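Local coordinates for putative type VI secretion protein (Escherichia coli, PDB 6SKI) that acts as a phospholipase effector (Tle1) of the type VI secretion system, probably hydrolysing lipids, and is loaded onto the spike by binding the TTR domain of VgrG, at residues Gln68-Lys73 / Phe522-Lys527; Gln76-Phe81 / Ser333-Glu338; Thr349-Lys354 / Lys399-Ala404; Thr378-Ser383 / Phe406-Ala411. One frame throughout, in Å; residues are numbered along the deposited sequence.

Contact 1 of 4, residues Gln68-Lys73 / Phe522-Lys527; sequences QGVNQK and FVFPNK
Gln-68, Phe-522 and Phe-524 carry most of the contact, which joins the start of helix 72-85, N-capped by OD1 of Asn-71 on N of Asp-74, to strand 521-523, paired with strand 495-497 in a small antiparallel sheet. A bend at chi2 (-61°) splits the work of Gln-68: CG lies 4.1 Å from CD2 of Phe-524, the amide nearly perpendicular to the ring, while OE1 meets NZ of Lys-527 tip to tip at 3.4 Å, a weak hydrogen bond. Lys-527 closes the type I turn begun at Phe-524 and also makes a cation-pi contact with Tyr-290. Val-70, compact and branched, brings CG2 to the rim of the Phe-524 ring, 3.9 Å from CE2. Phe-522 offers its edge to Gln-72, whose OE1 lies 3.6 Å from CD1, near the ring plane. Glutamine suits position 68, where its methylene meets a ring and its amide a lysine; at Gln-72 the amide itself lies against the ring, NE2 held by the carbonyl of Lys-520. With a single weak hydrogen bond across it, the contact probably rests mainly on close packing: Val-70 and the Gln-68 methylene against Phe-524, the Gln-72 amide against the edge of Phe-522.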
loop_
_atom_site.group_PDB
_atom_site.type_symbol
_atom_site.label_atom_id
_atom_site.label_comp_id
_atom_site.label_asym_id
_atom_site.label_seq_id
_atom_site.Cartn_x
_atom_site.Cartn_y
_atom_site.Cartn_z
ATOM N N GLN A 68 8.571 -26.481 3.972
ATOM C CA GLN A 68 9.995 -26.758 3.973
ATOM C C GLN A 68 10.244 -28.054 4.735
ATOM O O GLN A 68 9.366 -28.572 5.426
ATOM C CB GLN A 68 10.770 -25.604 4.607
ATOM C CG GLN A 68 10.112 -24.238 4.448
ATOM C CD GLN A 68 9.945 -23.820 2.999
ATOM O OE1 GLN A 68 8.911 -23.279 2.615
ATOM N NE2 GLN A 68 10.970 -24.059 2.191
ATOM N N GLY A 69 11.448 -28.591 4.596
ATOM C CA GLY A 69 11.742 -29.829 5.288
ATOM C C GLY A 69 12.072 -29.617 6.749
ATOM O O GLY A 69 13.119 -30.064 7.227
ATOM N N VAL A 70 11.187 -28.938 7.473
ATOM C CA VAL A 70 11.397 -28.607 8.877
ATOM C C VAL A 70 10.275 -29.243 9.686
ATOM O O VAL A 70 9.161 -28.711 9.746
ATOM C CB VAL A 70 11.445 -27.090 9.105
ATOM C CG1 VAL A 70 11.822 -26.789 10.537
ATOM C CG2 VAL A 70 12.421 -26.439 8.146
ATOM N N ASN A 71 10.564 -30.381 10.310
ATOM C CA ASN A 71 9.616 -30.995 11.228
ATOM C C ASN A 71 9.417 -30.114 12.462
ATOM O O ASN A 71 10.188 -29.189 12.727
ATOM C CB ASN A 71 10.074 -32.415 11.581
ATOM C CG ASN A 71 11.239 -32.451 12.557
ATOM O OD1 ASN A 71 11.195 -31.868 13.635
ATOM N ND2 ASN A 71 12.295 -33.151 12.172
ATOM N N GLN A 72 8.358 -30.409 13.219
ATOM C CA GLN A 72 7.977 -29.542 14.332
ATOM C C GLN A 72 9.043 -29.511 15.419
ATOM O O GLN A 72 9.245 -28.478 16.068
ATOM C CB GLN A 72 6.636 -29.984 14.913
ATOM C CG GLN A 72 5.445 -29.481 14.132
ATOM C CD GLN A 72 4.949 -28.146 14.643
ATOM O OE1 GLN A 72 4.713 -27.221 13.869
ATOM N NE2 GLN A 72 4.792 -28.039 15.955
ATOM N N LYS A 73 9.732 -30.630 15.639
ATOM C CA LYS A 73 10.860 -30.619 16.563
ATOM C C LYS A 73 11.967 -29.708 16.052
ATOM O O LYS A 73 12.516 -28.897 16.808
ATOM C CB LYS A 73 11.382 -32.039 16.766
ATOM C CG LYS A 73 11.061 -32.646 18.116
ATOM C CD LYS A 73 12.004 -33.798 18.436
ATOM C CE LYS A 73 13.463 -33.406 18.238
ATOM N NZ LYS A 73 13.830 -32.170 18.983
ATOM N N PHE A 522 4.590 -23.286 12.758
ATOM C CA PHE A 522 5.806 -22.529 12.505
ATOM C C PHE A 522 5.883 -22.129 11.040
ATOM O O PHE A 522 5.669 -22.958 10.151
ATOM C CB PHE A 522 7.030 -23.346 12.906
ATOM C CG PHE A 522 7.215 -23.452 14.388
ATOM C CD1 PHE A 522 6.836 -24.595 15.065
ATOM C CD2 PHE A 522 7.770 -22.411 15.105
ATOM C CE1 PHE A 522 7.001 -24.692 16.425
ATOM C CE2 PHE A 522 7.940 -22.506 16.465
ATOM C CZ PHE A 522 7.555 -23.648 17.125
ATOM N N VAL A 523 6.187 -20.858 10.802
ATOM C CA VAL A 523 6.291 -20.289 9.466
ATOM C C VAL A 523 7.616 -19.551 9.360
ATOM O O VAL A 523 8.126 -19.028 10.355
ATOM C CB VAL A 523 5.111 -19.341 9.166
ATOM C CG1 VAL A 523 5.083 -18.201 10.163
ATOM C CG2 VAL A 523 5.178 -18.815 7.747
ATOM N N PHE A 524 8.189 -19.540 8.166
ATOM C CA PHE A 524 9.256 -18.599 7.870
ATOM C C PHE A 524 8.644 -17.439 7.096
ATOM O O PHE A 524 8.548 -17.497 5.865
ATOM C CB PHE A 524 10.372 -19.272 7.077
ATOM C CG PHE A 524 11.043 -20.390 7.814
ATOM C CD1 PHE A 524 11.995 -20.127 8.779
ATOM C CD2 PHE A 524 10.708 -21.704 7.554
ATOM C CE1 PHE A 524 12.608 -21.154 9.459
ATOM C CE2 PHE A 524 11.317 -22.733 8.232
ATOM C CZ PHE A 524 12.268 -22.457 9.185
ATOM N N PRO A 525 8.217 -16.374 7.780
ATOM C CA PRO A 525 7.422 -15.344 7.098
ATOM C C PRO A 525 8.211 -14.557 6.077
ATOM O O PRO A 525 7.651 -14.152 5.052
ATOM C CB PRO A 525 6.960 -14.447 8.255
ATOM C CG PRO A 525 7.139 -15.286 9.477
ATOM C CD PRO A 525 8.383 -16.051 9.202
ATOM N N ASN A 526 9.497 -14.338 6.320
ATOM C CA ASN A 526 10.333 -13.489 5.489
ATOM C C ASN A 526 11.388 -14.319 4.784
ATOM O O ASN A 526 12.531 -13.900 4.617
ATOM C CB ASN A 526 10.980 -12.393 6.326
ATOM C CG ASN A 526 9.965 -11.563 7.068
ATOM O OD1 ASN A 526 9.123 -10.907 6.461
ATOM N ND2 ASN A 526 10.025 -11.600 8.390
ATOM N N LYS A 527 10.998 -15.501 4.340
ATOM C CA LYS A 527 11.954 -16.411 3.737
ATOM C C LYS A 527 12.297 -15.943 2.328
ATOM O O LYS A 527 11.410 -15.526 1.580
ATOM C CB LYS A 527 11.382 -17.824 3.697
ATOM C CG LYS A 527 11.773 -18.644 2.492
ATOM C CD LYS A 527 10.729 -19.694 2.199
ATOM C CE LYS A 527 10.751 -20.098 0.744
ATOM N NZ LYS A 527 9.500 -20.808 0.371
#

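Contact 2 of 4, residues Gln76-Phe81 / Ser333-Glu338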
loop_
_atom_site.group_PDB
_atom_site.type_symbol
_atom_site.label_atom_id
_atom_site.label_comp_id
_atom_site.label_asym_id
_atom_site.label_seq_id
_atom_site.Cartn_x
_atom_site.Cartn_y
_atom_site.Cartn_z
ATOM N N GLN A 76 10.831 -26.051 16.411
ATOM C CA GLN A 76 10.998 -25.536 17.763
ATOM C C GLN A 76 12.470 -25.347 18.099
ATOM O O GLN A 76 12.824 -24.415 18.830
ATOM C CB GLN A 76 10.331 -26.466 18.772
ATOM C CG GLN A 76 10.465 -25.996 20.204
ATOM C CD GLN A 76 9.617 -24.777 20.486
ATOM O OE1 GLN A 76 10.128 -23.722 20.855
ATOM N NE2 GLN A 76 8.310 -24.917 20.316
ATOM N N SER A 77 13.344 -26.188 17.545
ATOM C CA SER A 77 14.772 -25.976 17.733
ATOM C C SER A 77 15.253 -24.724 17.016
ATOM O O SER A 77 16.138 -24.034 17.524
ATOM C CB SER A 77 15.557 -27.195 17.249
ATOM O OG SER A 77 15.065 -28.386 17.833
ATOM N N CYS A 78 14.679 -24.409 15.854
ATOM C CA CYS A 78 15.004 -23.157 15.176
ATOM C C CYS A 78 14.575 -21.959 16.011
ATOM O O CYS A 78 15.321 -20.980 16.141
ATOM C CB CYS A 78 14.327 -23.107 13.807
ATOM S SG CYS A 78 14.991 -24.229 12.566
ATOM N N GLU A 79 13.369 -22.022 16.578
ATOM C CA GLU A 79 12.907 -20.944 17.448
ATOM C C GLU A 79 13.818 -20.782 18.657
ATOM O O GLU A 79 14.172 -19.657 19.030
ATOM C CB GLU A 79 11.472 -21.204 17.896
ATOM C CG GLU A 79 10.933 -20.146 18.836
ATOM C CD GLU A 79 9.431 -20.005 18.762
ATOM O OE1 GLU A 79 8.944 -19.275 17.874
ATOM O OE2 GLU A 79 8.735 -20.623 19.593
ATOM N N ASP A 80 14.206 -21.895 19.282
ATOM C CA ASP A 80 15.096 -21.838 20.437
ATOM C C ASP A 80 16.462 -21.278 20.057
ATOM O O ASP A 80 17.044 -20.483 20.802
ATOM C CB ASP A 80 15.238 -23.234 21.039
ATOM C CG ASP A 80 14.108 -23.578 21.983
ATOM O OD1 ASP A 80 13.155 -22.779 22.084
ATOM O OD2 ASP A 80 14.164 -24.653 22.614
ATOM N N PHE A 81 16.981 -21.687 18.899
ATOM C CA PHE A 81 18.246 -21.168 18.396
ATOM C C PHE A 81 18.187 -19.654 18.252
ATOM O O PHE A 81 19.055 -18.932 18.758
ATOM C CB PHE A 81 18.546 -21.829 17.049
ATOM C CG PHE A 81 19.978 -21.738 16.613
ATOM C CD1 PHE A 81 20.921 -21.069 17.366
ATOM C CD2 PHE A 81 20.375 -22.323 15.426
ATOM C CE1 PHE A 81 22.228 -20.997 16.947
ATOM C CE2 PHE A 81 21.678 -22.251 15.006
ATOM C CZ PHE A 81 22.603 -21.586 15.764
ATOM N N SER A 333 20.434 -18.555 6.519
ATOM C CA SER A 333 20.238 -19.923 6.081
ATOM C C SER A 333 19.206 -20.553 6.998
ATOM O O SER A 333 19.049 -20.148 8.151
ATOM C CB SER A 333 21.544 -20.720 6.121
ATOM O OG SER A 333 21.342 -22.061 5.720
ATOM N N CYS A 334 18.493 -21.535 6.483
ATOM C CA CYS A 334 17.558 -22.254 7.331
ATOM C C CYS A 334 18.352 -23.086 8.330
ATOM O O CYS A 334 19.173 -23.916 7.923
ATOM C CB CYS A 334 16.642 -23.141 6.496
ATOM S SG CYS A 334 15.645 -24.293 7.457
ATOM N N PRO A 335 18.162 -22.882 9.633
ATOM C CA PRO A 335 18.959 -23.621 10.615
ATOM C C PRO A 335 18.729 -25.116 10.490
ATOM O O PRO A 335 17.594 -25.580 10.380
ATOM C CB PRO A 335 18.452 -23.080 11.955
ATOM C CG PRO A 335 17.876 -21.748 11.617
ATOM C CD PRO A 335 17.230 -21.954 10.287
ATOM N N GLU A 336 19.820 -25.873 10.506
ATOM C CA GLU A 336 19.756 -27.313 10.311
ATOM C C GLU A 336 20.337 -28.011 11.529
ATOM O O GLU A 336 21.423 -27.654 11.991
ATOM C CB GLU A 336 20.504 -27.729 9.045
ATOM C CG GLU A 336 19.602 -27.902 7.839
ATOM C CD GLU A 336 20.352 -28.386 6.620
ATOM O OE1 GLU A 336 21.588 -28.217 6.577
ATOM O OE2 GLU A 336 19.706 -28.932 5.702
ATOM N N PHE A 337 19.618 -29.007 12.035
ATOM C CA PHE A 337 19.985 -29.710 13.253
ATOM C C PHE A 337 20.190 -31.188 12.958
ATOM O O PHE A 337 19.502 -31.771 12.117
ATOM C CB PHE A 337 18.906 -29.552 14.328
ATOM C CG PHE A 337 18.588 -28.127 14.666
ATOM C CD1 PHE A 337 19.197 -27.504 15.738
ATOM C CD2 PHE A 337 17.680 -27.410 13.911
ATOM C CE1 PHE A 337 18.910 -26.196 16.048
ATOM C CE2 PHE A 337 17.392 -26.102 14.217
ATOM C CZ PHE A 337 18.007 -25.494 15.286
ATOM N N GLU A 338 21.145 -31.792 13.660
ATOM C CA GLU A 338 21.341 -33.230 13.581
ATOM C C GLU A 338 21.939 -33.724 14.888
ATOM O O GLU A 338 22.653 -32.994 15.576
ATOM C CB GLU A 338 22.225 -33.624 12.394
ATOM C CG GLU A 338 23.709 -33.690 12.674
ATOM C CD GLU A 338 24.509 -33.833 11.401
ATOM O OE1 GLU A 338 23.975 -33.484 10.328
ATOM O OE2 GLU A 338 25.654 -34.327 11.461
#
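Phe-337 has CG beside its backbone N (chi1 -56°), which sends the ring from strand 328-341 toward helix 72-85, whereas Phe-81 has CG anti to its N (chi1 -162°) and reaches from the helix toward the strand. Ser-77 CB then sits over the centre of one face of the Phe-337 ring, 3.6 Å from the centroid, in a CH-pi contact. Serine suits this spot because its methylene can lie on the ring while OG turns back to bond the carbonyl of Lys-73, one turn earlier in the helix. The edge of the same ring is taken by Cys-78, whose SG lies in the ring plane, 3.5 Å from CE2 of Phe-337, a sulfur-aromatic contact. Helix 72-85 lies across one face of a three-stranded antiparallel sheet; the axis of its segment 76-81 makes 112° with strand 336-338 and comes within 9.3 Å of it. Pro-335, just before that strand, adds a rigid apolar surface: its CB is 3.7 Å from SG of Cys-78 and 4.0 Å from CD2 of Phe-81. CD2 of Phe-81 also lies 4.0 Å from CZ of Phe-337, the two side chains crossing obliquely, and the Phe-81 ring goes on to meet that of Phe-331.

Contact 3 of 4, residues Thr349-Lys354 / Lys399-Ala404; sequences TRVYRK and KQVGAA
From CB outward, Val-351 shows how helix 350-362 rests on strand 398-409. CB itself lies 4.0 Å from CB of Ala-403, so contact begins at the first atom of the side chain. With chi1 at -60°, CG1 stands beside the backbone N and CG2 between N and the carbonyl carbon, and the two methyl groups part. CG1 turns toward the neighbouring strand, where it packs on the backbone carbonyl of Glu-336. CG2 drops between two side chains of strand 398-409, 3.7 Å from CG1 of Val-401 and 3.8 Å from CB of Ala-403, with the Val-401 carbonyl oxygen 3.5 Å from the same CG2. A branched, apolar residue suits this seat because each methyl fills its own place. Val-401 has CG1 anti to its N, and this methyl also receives CG2 of Thr-349 at 4.0 Å. Thr-349 stands at the N-cap position, but its hydroxyl bonds the carbonyl of Glu-346 instead of capping. Ala-403 matters for its small size: its methyl lies 3.3 Å from O of Val-351, against the helix backbone, which is consistent with the segment axes coming within 6.9 Å. Beside this apolar seam Arg-350 forms a salt bridge with Glu-338. The helical segment runs almost parallel to strand 399-404, at 4°. Helix 350-362 joins strand 328-341 to strand 376-386, which run parallel to each other with antiparallel strand 398-409 between them: the layout of a split beta-alpha-beta unit, its helix laid over one face of the sheet.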
loop_
_atom_site.group_PDB
_atom_site.type_symbol
_atom_site.label_atom_id
_atom_site.label_comp_id
_atom_site.label_asym_id
_atom_site.label_seq_id
_atom_site.Cartn_x
_atom_site.Cartn_y
_atom_site.Cartn_z
ATOM N N THR A 349 30.662 -31.310 11.521
ATOM C CA THR A 349 29.300 -31.800 11.424
ATOM C C THR A 349 28.736 -31.425 10.059
ATOM O O THR A 349 29.172 -30.457 9.433
ATOM C CB THR A 349 28.442 -31.213 12.556
ATOM O OG1 THR A 349 29.035 -31.546 13.815
ATOM C CG2 THR A 349 27.048 -31.783 12.543
ATOM N N ARG A 350 27.764 -32.213 9.591
ATOM C CA ARG A 350 27.144 -31.929 8.301
ATOM C C ARG A 350 26.455 -30.572 8.308
ATOM O O ARG A 350 26.518 -29.831 7.320
ATOM C CB ARG A 350 26.142 -33.027 7.947
ATOM C CG ARG A 350 25.490 -32.849 6.589
ATOM C CD ARG A 350 24.255 -33.720 6.443
ATOM N NE ARG A 350 23.308 -33.530 7.539
ATOM C CZ ARG A 350 22.374 -32.585 7.560
ATOM N NH1 ARG A 350 22.263 -31.737 6.546
ATOM N NH2 ARG A 350 21.551 -32.484 8.595
ATOM N N VAL A 351 25.793 -30.228 9.413
ATOM C CA VAL A 351 25.073 -28.961 9.475
ATOM C C VAL A 351 26.047 -27.789 9.437
ATOM O O VAL A 351 25.772 -26.759 8.811
ATOM C CB VAL A 351 24.158 -28.918 10.715
ATOM C CG1 VAL A 351 23.152 -30.048 10.656
ATOM C CG2 VAL A 351 24.959 -28.992 11.994
ATOM N N TYR A 352 27.206 -27.928 10.086
ATOM C CA TYR A 352 28.204 -26.866 10.026
ATOM C C TYR A 352 28.760 -26.708 8.621
ATOM O O TYR A 352 28.982 -25.584 8.160
ATOM C CB TYR A 352 29.340 -27.135 11.007
ATOM C CG TYR A 352 30.341 -26.005 11.047
ATOM C CD1 TYR A 352 30.062 -24.834 11.730
ATOM C CD2 TYR A 352 31.552 -26.099 10.379
ATOM C CE1 TYR A 352 30.965 -23.797 11.763
ATOM C CE2 TYR A 352 32.462 -25.064 10.406
ATOM C CZ TYR A 352 32.162 -23.916 11.101
ATOM O OH TYR A 352 33.060 -22.875 11.135
ATOM N N ARG A 353 29.004 -27.818 7.929
ATOM C CA ARG A 353 29.516 -27.738 6.569
ATOM C C ARG A 353 28.495 -27.093 5.645
ATOM O O ARG A 353 28.851 -26.276 4.787
ATOM C CB ARG A 353 29.890 -29.135 6.081
ATOM C CG ARG A 353 31.161 -29.671 6.706
ATOM C CD ARG A 353 31.569 -30.994 6.089
ATOM N NE ARG A 353 32.213 -31.857 7.075
ATOM C CZ ARG A 353 31.602 -32.855 7.702
ATOM N NH1 ARG A 353 30.329 -33.120 7.445
ATOM N NH2 ARG A 353 32.262 -33.590 8.585
ATOM N N LYS A 354 27.216 -27.417 5.835
ATOM C CA LYS A 354 26.167 -26.796 5.037
ATOM C C LYS A 354 26.077 -25.303 5.321
ATOM O O LYS A 354 25.959 -24.491 4.396
ATOM C CB LYS A 354 24.831 -27.481 5.317
ATOM C CG LYS A 354 23.655 -26.874 4.580
ATOM C CD LYS A 354 23.850 -26.952 3.080
ATOM C CE LYS A 354 22.543 -26.713 2.347
ATOM N NZ LYS A 354 21.415 -27.440 2.989
ATOM N N LYS A 399 24.512 -35.402 21.400
ATOM C CA LYS A 399 24.230 -33.978 21.357
ATOM C C LYS A 399 23.488 -33.664 20.069
ATOM O O LYS A 399 23.733 -34.285 19.033
ATOM C CB LYS A 399 25.519 -33.144 21.425
ATOM C CG LYS A 399 26.302 -33.130 20.119
ATOM C CD LYS A 399 27.796 -32.991 20.322
ATOM C CE LYS A 399 28.142 -31.794 21.177
ATOM N NZ LYS A 399 29.607 -31.535 21.159
ATOM N N GLN A 400 22.579 -32.706 20.136
ATOM C CA GLN A 400 21.988 -32.128 18.941
ATOM C C GLN A 400 22.788 -30.886 18.584
ATOM O O GLN A 400 22.878 -29.949 19.386
ATOM C CB GLN A 400 20.515 -31.781 19.142
ATOM C CG GLN A 400 19.780 -31.548 17.831
ATOM C CD GLN A 400 18.470 -30.821 18.010
ATOM O OE1 GLN A 400 18.331 -29.980 18.896
ATOM N NE2 GLN A 400 17.498 -31.136 17.165
ATOM N N VAL A 401 23.382 -30.896 17.395
ATOM C CA VAL A 401 24.160 -29.782 16.875
ATOM C C VAL A 401 23.377 -29.178 15.720
ATOM O O VAL A 401 23.038 -29.873 14.755
ATOM C CB VAL A 401 25.556 -30.226 16.419
ATOM C CG1 VAL A 401 26.168 -29.183 15.505
ATOM C CG2 VAL A 401 26.446 -30.472 17.615
ATOM N N GLY A 402 23.071 -27.899 15.835
ATOM C CA GLY A 402 22.440 -27.150 14.763
ATOM C C GLY A 402 23.360 -26.038 14.305
ATOM O O GLY A 402 24.109 -25.477 15.098
ATOM N N ALA A 403 23.311 -25.742 13.018
ATOM C CA ALA A 403 24.111 -24.675 12.445
ATOM C C ALA A 403 23.239 -23.820 11.545
ATOM O O ALA A 403 22.316 -24.324 10.892
ATOM C CB ALA A 403 25.300 -25.224 11.658
ATOM N N ALA A 404 23.514 -22.519 11.546
ATOM C CA ALA A 404 22.847 -21.596 10.638
ATOM C C ALA A 404 23.803 -20.470 10.279
ATOM O O ALA A 404 24.875 -20.331 10.865
ATOM C CB ALA A 404 21.562 -21.039 11.249
#

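Contact 4 of 4, residues Thr378-Ser383 / Phe406-Ala411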
loop_
_atom_site.group_PDB
_atom_site.type_symbol
_atom_site.label_atom_id
_atom_site.label_comp_id
_atom_site.label_asym_id
_atom_site.label_seq_id
_atom_site.Cartn_x
_atom_site.Cartn_y
_atom_site.Cartn_z
ATOM N N THR A 378 28.262 -14.593 10.054
ATOM C CA THR A 378 28.911 -15.665 10.787
ATOM C C THR A 378 28.091 -16.932 10.587
ATOM O O THR A 378 26.957 -16.880 10.120
ATOM C CB THR A 378 29.030 -15.297 12.277
ATOM O OG1 THR A 378 29.670 -14.022 12.396
ATOM C CG2 THR A 378 29.865 -16.309 13.043
ATOM N N THR A 379 28.684 -18.080 10.897
ATOM C CA THR A 379 27.929 -19.312 11.082
ATOM C C THR A 379 27.797 -19.558 12.576
ATOM O O THR A 379 28.803 -19.664 13.285
ATOM C CB THR A 379 28.594 -20.508 10.403
ATOM O OG1 THR A 379 29.562 -21.078 11.291
ATOM C CG2 THR A 379 29.266 -20.099 9.118
ATOM N N LYS A 380 26.562 -19.640 13.049
ATOM C CA LYS A 380 26.272 -19.821 14.460
ATOM C C LYS A 380 25.924 -21.276 14.724
ATOM O O LYS A 380 25.153 -21.888 13.971
ATOM C CB LYS A 380 25.132 -18.907 14.904
ATOM C CG LYS A 380 25.513 -17.444 14.909
ATOM C CD LYS A 380 25.760 -16.938 16.308
ATOM C CE LYS A 380 26.231 -15.501 16.289
ATOM N NZ LYS A 380 27.369 -15.280 17.218
ATOM N N ILE A 381 26.508 -21.821 15.789
ATOM C CA ILE A 381 26.363 -23.218 16.169
ATOM C C ILE A 381 25.622 -23.286 17.496
ATOM O O ILE A 381 25.935 -22.541 18.431
ATOM C CB ILE A 381 27.726 -23.919 16.280
ATOM C CG1 ILE A 381 28.570 -23.662 15.037
ATOM C CG2 ILE A 381 27.539 -25.408 16.484
ATOM C CD1 ILE A 381 29.957 -24.237 15.135
ATOM N N ARG A 382 24.641 -24.174 17.568
ATOM C CA ARG A 382 23.940 -24.517 18.793
ATOM C C ARG A 382 24.239 -25.973 19.110
ATOM O O ARG A 382 24.190 -26.822 18.220
ATOM C CB ARG A 382 22.436 -24.309 18.629
ATOM C CG ARG A 382 21.631 -24.453 19.894
ATOM C CD ARG A 382 20.237 -23.913 19.684
ATOM N NE ARG A 382 19.297 -24.386 20.693
ATOM C CZ ARG A 382 18.504 -25.436 20.530
ATOM N NH1 ARG A 382 18.542 -26.125 19.400
ATOM N NH2 ARG A 382 17.673 -25.799 21.495
ATOM N N SER A 383 24.573 -26.261 20.362
ATOM C CA SER A 383 24.773 -27.633 20.809
ATOM C C SER A 383 24.005 -27.841 22.103
ATOM O O SER A 383 24.267 -27.160 23.099
ATOM C CB SER A 383 26.256 -27.940 21.006
ATOM O OG SER A 383 26.906 -26.887 21.694
ATOM N N PHE A 406 24.156 -16.502 10.342
ATOM C CA PHE A 406 23.606 -15.355 11.043
ATOM C C PHE A 406 24.218 -14.066 10.518
ATOM O O PHE A 406 25.430 -13.982 10.296
ATOM C CB PHE A 406 23.861 -15.466 12.545
ATOM C CG PHE A 406 22.785 -14.859 13.388
ATOM C CD1 PHE A 406 21.506 -15.381 13.382
ATOM C CD2 PHE A 406 23.051 -13.770 14.189
ATOM C CE1 PHE A 406 20.516 -14.828 14.158
ATOM C CE2 PHE A 406 22.063 -13.209 14.963
ATOM C CZ PHE A 406 20.796 -13.742 14.949
ATOM N N PHE A 407 23.370 -13.067 10.318
ATOM C CA PHE A 407 23.785 -11.720 9.969
ATOM C C PHE A 407 23.394 -10.790 11.105
ATOM O O PHE A 407 22.231 -10.771 11.522
ATOM C CB PHE A 407 23.135 -11.269 8.663
ATOM C CG PHE A 407 23.596 -9.926 8.189
ATOM C CD1 PHE A 407 24.925 -9.702 7.894
ATOM C CD2 PHE A 407 22.699 -8.887 8.039
ATOM C CE1 PHE A 407 25.347 -8.471 7.460
ATOM C CE2 PHE A 407 23.119 -7.655 7.605
ATOM C CZ PHE A 407 24.445 -7.449 7.314
ATOM N N GLU A 408 24.366 -10.035 11.614
ATOM C CA GLU A 408 24.133 -9.078 12.686
ATOM C C GLU A 408 24.496 -7.687 12.194
ATOM O O GLU A 408 25.656 -7.424 11.867
ATOM C CB GLU A 408 24.950 -9.427 13.930
ATOM C CG GLU A 408 24.521 -10.696 14.628
ATOM C CD GLU A 408 25.697 -11.552 15.053
ATOM O OE1 GLU A 408 26.110 -11.458 16.228
ATOM O OE2 GLU A 408 26.211 -12.319 14.210
ATOM N N ARG A 409 23.508 -6.803 12.156
ATOM C CA ARG A 409 23.719 -5.401 11.839
ATOM C C ARG A 409 22.885 -4.579 12.803
ATOM O O ARG A 409 21.754 -4.950 13.118
ATOM C CB ARG A 409 23.340 -5.079 10.392
ATOM C CG ARG A 409 23.717 -3.677 9.971
ATOM C CD ARG A 409 23.633 -3.504 8.471
ATOM N NE ARG A 409 22.427 -4.105 7.923
ATOM C CZ ARG A 409 21.859 -3.722 6.788
ATOM N NH1 ARG A 409 22.392 -2.738 6.080
ATOM N NH2 ARG A 409 20.760 -4.322 6.362
ATOM N N MET A 410 23.440 -3.477 13.285
ATOM C CA MET A 410 22.795 -2.689 14.320
ATOM C C MET A 410 22.558 -1.270 13.830
ATOM O O MET A 410 23.404 -0.691 13.144
ATOM C CB MET A 410 23.638 -2.668 15.596
ATOM C CG MET A 410 23.526 -3.934 16.430
ATOM S SD MET A 410 22.222 -3.852 17.665
ATOM C CE MET A 410 22.409 -2.166 18.228
ATOM N N ALA A 411 21.396 -0.722 14.187
ATOM C CA ALA A 411 21.036 0.665 13.902
ATOM C C ALA A 411 21.040 0.942 12.398
ATOM O O ALA A 411 21.781 1.788 11.895
ATOM C CB ALA A 411 21.966 1.631 14.641
#
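Thr-378 and Phe-406 form an antiparallel hydrogen-bonded pair, each backbone satisfying the other. N of Thr-378 donates to O of Phe-406 at 2.9 Å, with an angle of 167° at the hydrogen, and approaches nearly along the C=O axis. In return, N of Phe-406 donates to O of Thr-378 at 2.8 Å and 159°, but from 27° above the carbonyl plane. The pairing continues on either side, where Glu-408 bonds Lys-376 and Lys-380 bonds Ala-404 through their backbones. Beside the pair, Lys-380 lays its aliphatic part against the aromatic residue, CG being 3.5 Å from CB of Phe-406. Bends at chi2 and chi4 then bring its end to Glu-408. NZ of Lys-380 and OE1 of Glu-408 remain 4.1 Å apart, beyond a salt bridge, so their attraction is probably modest. Lysine suits this partly exposed border, with methylenes for the phenylalanine and a charge facing the carboxylate. Arg-409, farther along, is held by a salt bridge to Glu-328 and a bond to the carbonyl of Thr-486. The ring of Phe-406 meets Phe-331 of strand 328-341 edge-to-face, and its side chain also touches Ile-85 of helix 72-85, while Thr-379 and Ile-381 of strand 376-386 pack on Tyr-352 of helix 350-362.

The four contacts lie on one side of the chain's centre. Contacts 2, 3 and 4 use the three-stranded sheet 328-341, 398-409, 376-386; contact 1 joins helix 72-85 to strand 521-523 of a separate two-stranded sheet. Contacts 1 and 2, centres about 9 Å apart, share that helix. Contact 2 is also about 9 Å from contact 3, whereas contacts 1 and 4 are about 19 Å apart, centre to centre. Along the chain, contact 1 spans the rest; contact 2 closes before contacts 3 and 4 open, and these two alternate along the chain and share strand 398-409. Early and late parts of the chain thus meet around three layers, with the sheet between helices 72-85 and 350-362.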